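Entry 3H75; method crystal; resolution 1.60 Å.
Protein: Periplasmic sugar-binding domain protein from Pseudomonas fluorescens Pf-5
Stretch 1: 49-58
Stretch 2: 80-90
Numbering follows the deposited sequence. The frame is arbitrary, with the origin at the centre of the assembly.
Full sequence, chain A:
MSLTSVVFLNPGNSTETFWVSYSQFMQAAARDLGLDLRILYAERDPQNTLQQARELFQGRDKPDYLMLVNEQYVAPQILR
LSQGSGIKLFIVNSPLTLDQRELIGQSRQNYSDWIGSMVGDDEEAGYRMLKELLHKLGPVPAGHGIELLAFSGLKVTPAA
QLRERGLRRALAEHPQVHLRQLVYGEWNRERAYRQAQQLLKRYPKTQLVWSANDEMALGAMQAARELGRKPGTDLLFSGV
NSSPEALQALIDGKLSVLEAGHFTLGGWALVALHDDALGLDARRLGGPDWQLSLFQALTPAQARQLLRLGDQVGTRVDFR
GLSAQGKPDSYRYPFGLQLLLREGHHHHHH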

# COMPACT_ATOMS: atom_id res chain seq x y z
N THR A 49 11.23 9.35 11.70
CA THR A 49 10.57 8.20 12.31
C THR A 49 11.49 7.64 13.40
O THR A 49 11.04 7.31 14.50
N LEU A 50 12.78 7.55 13.09
CA LEU A 50 13.74 7.04 14.05
C LEU A 50 13.80 7.94 15.28
O LEU A 50 13.80 7.45 16.41
N GLN A 51 13.85 9.25 15.06
CA GLN A 51 13.92 10.19 16.17
C GLN A 51 12.65 10.15 17.02
O GLN A 51 12.72 10.27 18.24
N GLN A 52 11.50 9.99 16.36
CA GLN A 52 10.23 9.92 17.08
C GLN A 52 10.21 8.70 17.99
O GLN A 52 9.75 8.78 19.12
N ALA A 53 10.72 7.58 17.49
CA ALA A 53 10.77 6.36 18.29
C ALA A 53 11.80 6.51 19.41
O ALA A 53 11.53 6.19 20.57
N ARG A 54 12.99 7.00 19.07
CA ARG A 54 14.05 7.18 20.05
C ARG A 54 13.56 7.99 21.24
O ARG A 54 13.77 7.60 22.40
N GLU A 55 12.89 9.11 20.97
CA GLU A 55 12.40 9.95 22.04
C GLU A 55 11.20 9.36 22.79
O GLU A 55 10.99 9.65 23.96
N LEU A 56 10.44 8.50 22.12
CA LEU A 56 9.29 7.85 22.76
C LEU A 56 9.79 6.89 23.83
O LEU A 56 9.23 6.80 24.92
N PHE A 57 10.85 6.15 23.51
CA PHE A 57 11.42 5.19 24.44
C PHE A 57 12.06 5.86 25.66
O PHE A 57 12.08 5.29 26.75
N GLN A 58 12.57 7.07 25.47
CA GLN A 58 13.21 7.80 26.56
C GLN A 58 12.24 8.61 27.40
O GLN A 58 12.58 9.06 28.50
N ARG A 80 16.17 -2.36 18.10
CA ARG A 80 17.23 -2.40 19.10
C ARG A 80 17.01 -1.38 20.21
O ARG A 80 17.32 -1.63 21.37
N LEU A 81 16.47 -0.22 19.85
CA LEU A 81 16.21 0.83 20.83
C LEU A 81 15.04 0.51 21.74
O LEU A 81 14.99 0.97 22.88
N SER A 82 14.10 -0.29 21.24
CA SER A 82 12.91 -0.67 22.01
C SER A 82 13.20 -1.65 23.14
O SER A 82 12.41 -1.78 24.07
N GLN A 83 14.34 -2.33 23.05
CA GLN A 83 14.72 -3.32 24.05
C GLN A 83 14.65 -2.78 25.48
O GLN A 83 15.34 -1.81 25.82
N GLY A 84 13.80 -3.40 26.30
CA GLY A 84 13.66 -2.99 27.68
C GLY A 84 12.75 -1.80 27.91
O GLY A 84 12.67 -1.27 29.02
N SER A 85 12.04 -1.37 26.86
CA SER A 85 11.15 -0.22 26.96
C SER A 85 9.78 -0.60 27.53
O SER A 85 9.05 0.26 28.01
N GLY A 86 9.44 -1.88 27.45
CA GLY A 86 8.15 -2.33 27.94
C GLY A 86 7.05 -2.10 26.93
O GLY A 86 5.89 -2.45 27.17
N ILE A 87 7.40 -1.49 25.80
CA ILE A 87 6.43 -1.21 24.75
C ILE A 87 6.39 -2.37 23.77
O ILE A 87 7.44 -2.88 23.36
N LYS A 88 5.19 -2.80 23.41
CA LYS A 88 5.01 -3.89 22.46
C LYS A 88 5.10 -3.29 21.06
O LYS A 88 4.52 -2.23 20.80
N LEU A 89 5.83 -3.95 20.17
CA LEU A 89 5.98 -3.44 18.81
C LEU A 89 5.18 -4.22 17.79
O LEU A 89 4.99 -5.43 17.91
N PHE A 90 4.71 -3.50 16.77
CA PHE A 90 3.95 -4.12 15.70
C PHE A 90 4.49 -3.55 14.39
O PHE A 90 4.40 -2.35 14.14

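What occupies the centre of the contact? It is the ring of Phe-57, whose CA-to-CB bond points toward the second stretch and whose chi1 is m (-61°), with chi2 near -47°. Over one face of the ring lie Leu-81 O and Ser-82 CA: Ser-82 CA sits 3.7 Å from the centroid of the Phe-57 ring and 16° off its normal, a CH-pi contact, while Leu-81 O approaches Phe-57 CD2 at 3.7 Å. Ser-82 CB comes closer still, 3.4 Å from Phe-57 CZ. The CA atoms of Phe-57 and Ser-85 are 6.0 Å apart.

Which apolar side chains complete the pocket around this ring? Ile-87 (chi1 m, chi2 t) points toward the helix and lays its CD1 3.8 Å from Phe-57 CD1, near the plane of the ring. Leu-89, also m and t, leaves its CA sideways, but its end swings nearer, so that Leu-89 CD2 reaches the same ring's edge at 4.5 Å from Phe-57 CZ. On the helical side, Leu-81 CB stands 3.8 Å from Phe-57 CD2.

How does the packing extend along the first helix? Leu-81 carries it, pointing toward that helix with chi1 m (-84°) and chi2 p. Its CD2 meets Leu-50 CD1 at 4.2 Å; Leu-50, t and p, starts out sideways and bends its end inward. One helical turn after Leu-50, Arg-54 also leaves sideways, with chi1 and chi2 both t and chi3 m. The chain, extended through chi2 and turned at chi3, brings Arg-54 NE to 3.9 Å from Leu-81 CD2, a van der Waals contact. Ala-53 points toward the second stretch as well, but Ala-53 CB stays 5.9 Å from Leu-81 CD2.

Where do the polar groups at the edge find partners? No hydrogen bond crosses between the stretches; those described here lie within one stretch. Ser-85, chi1 p, points toward the helix and places CB 3.7 Å from Phe-57 CD1, while Ser-85 OG donates to Ser-82 O at 2.7 Å and accepts from Ile-87 N at 3.2 Å. Together with the bond from Ser-85 N to Ser-82 O (2.8 Å), these links brace the type II turn from Ser-82 to Ser-85 and link Ser-85 to Ile-87, both of which touch Phe-57 CD1. Within the first helix, Gln-51 NE2 donates to Glu-55 OE2 at 3.3 Å; neither residue contacts the second stretch.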

# COMPACT_ATOMS: atom_id res chain seq x y z
CB THR A 49 10.30 7.10 11.26
OG1 THR A 49 9.40 7.61 10.27
CG2 THR A 49 9.70 5.86 11.91
CB LEU A 50 15.13 6.95 13.41
CG LEU A 50 16.27 6.49 14.31
CD1 LEU A 50 16.02 5.07 14.82
CD2 LEU A 50 17.57 6.54 13.52
CB GLN A 51 14.17 11.60 15.65
CG GLN A 51 14.81 12.53 16.68
CD GLN A 51 16.13 11.99 17.20
OE1 GLN A 51 16.95 11.49 16.44
NE2 GLN A 51 16.33 12.09 18.51
CB GLN A 52 9.06 9.86 16.08
CG GLN A 52 8.84 11.19 15.36
CD GLN A 52 7.99 11.05 14.12
OE1 GLN A 52 7.75 9.94 13.65
NE2 GLN A 52 7.53 12.17 13.59
CB ALA A 53 11.13 5.16 17.41
CB ARG A 54 15.26 7.88 19.41
CG ARG A 54 16.45 8.02 20.35
CD ARG A 54 17.68 8.58 19.64
NE ARG A 54 18.04 7.78 18.46
CZ ARG A 54 19.20 7.89 17.81
NH1 ARG A 54 20.12 8.76 18.22
NH2 ARG A 54 19.43 7.13 16.75
CB GLU A 55 12.09 11.35 21.49
CG GLU A 55 13.36 12.10 21.08
CD GLU A 55 13.11 13.48 20.49
OE1 GLU A 55 12.32 14.24 21.08
OE2 GLU A 55 13.72 13.80 19.45
CB LEU A 56 8.46 7.07 21.74
CG LEU A 56 7.23 7.73 21.11
CD1 LEU A 56 6.61 6.79 20.09
CD2 LEU A 56 6.21 8.08 22.20
CB PHE A 57 12.48 4.32 23.75
CG PHE A 57 11.95 3.51 22.60
CD1 PHE A 57 10.77 2.79 22.72
CD2 PHE A 57 12.65 3.45 21.40
CE1 PHE A 57 10.29 2.02 21.67
CE2 PHE A 57 12.19 2.68 20.34
CZ PHE A 57 11.01 1.96 20.47
CB GLN A 58 14.28 8.75 26.01
CG GLN A 58 15.32 8.08 25.13
CD GLN A 58 16.37 9.06 24.64
OE1 GLN A 58 16.22 10.27 24.78
NE2 GLN A 58 17.44 8.54 24.05
CB ARG A 80 18.60 -2.16 18.44
CG ARG A 80 19.06 -3.29 17.53
CD ARG A 80 20.54 -3.16 17.18
NE ARG A 80 20.82 -2.03 16.30
CZ ARG A 80 20.48 -1.98 15.02
NH1 ARG A 80 19.84 -3.00 14.45
NH2 ARG A 80 20.78 -0.91 14.29
CB LEU A 81 15.96 2.17 20.12
CG LEU A 81 17.18 3.00 19.71
CD1 LEU A 81 18.20 2.14 18.98
CD2 LEU A 81 16.74 4.17 18.85
CB SER A 82 11.87 -1.29 21.08
OG SER A 82 12.31 -2.55 20.60
CB GLN A 83 16.12 -3.85 23.75
CG GLN A 83 16.22 -4.50 22.37
CD GLN A 83 17.61 -5.02 22.05
OE1 GLN A 83 18.59 -4.27 22.08
NE2 GLN A 83 17.70 -6.31 21.74
CB SER A 85 10.95 0.42 25.59
OG SER A 85 10.20 -0.43 24.74
CB ILE A 87 6.79 0.06 23.97
CG1 ILE A 87 6.88 1.25 24.92
CG2 ILE A 87 5.74 0.33 22.89
CD1 ILE A 87 7.30 2.55 24.25
CB LYS A 88 3.66 -4.56 22.67
CG LYS A 88 3.53 -5.32 23.99
CD LYS A 88 2.13 -5.90 24.16
CE LYS A 88 2.02 -6.73 25.43
NZ LYS A 88 0.67 -7.36 25.54
CB LEU A 89 7.45 -3.50 18.39
CG LEU A 89 8.50 -2.77 19.22
CD1 LEU A 89 9.86 -2.95 18.58
CD2 LEU A 89 8.15 -1.30 19.32
CB PHE A 90 2.46 -3.83 15.84
CG PHE A 90 1.59 -4.83 15.14
CD1 PHE A 90 1.63 -6.17 15.50
CD2 PHE A 90 0.75 -4.44 14.10
CE1 PHE A 90 0.85 -7.12 14.84
CE2 PHE A 90 -0.03 -5.37 13.43
CZ PHE A 90 0.02 -6.72 13.81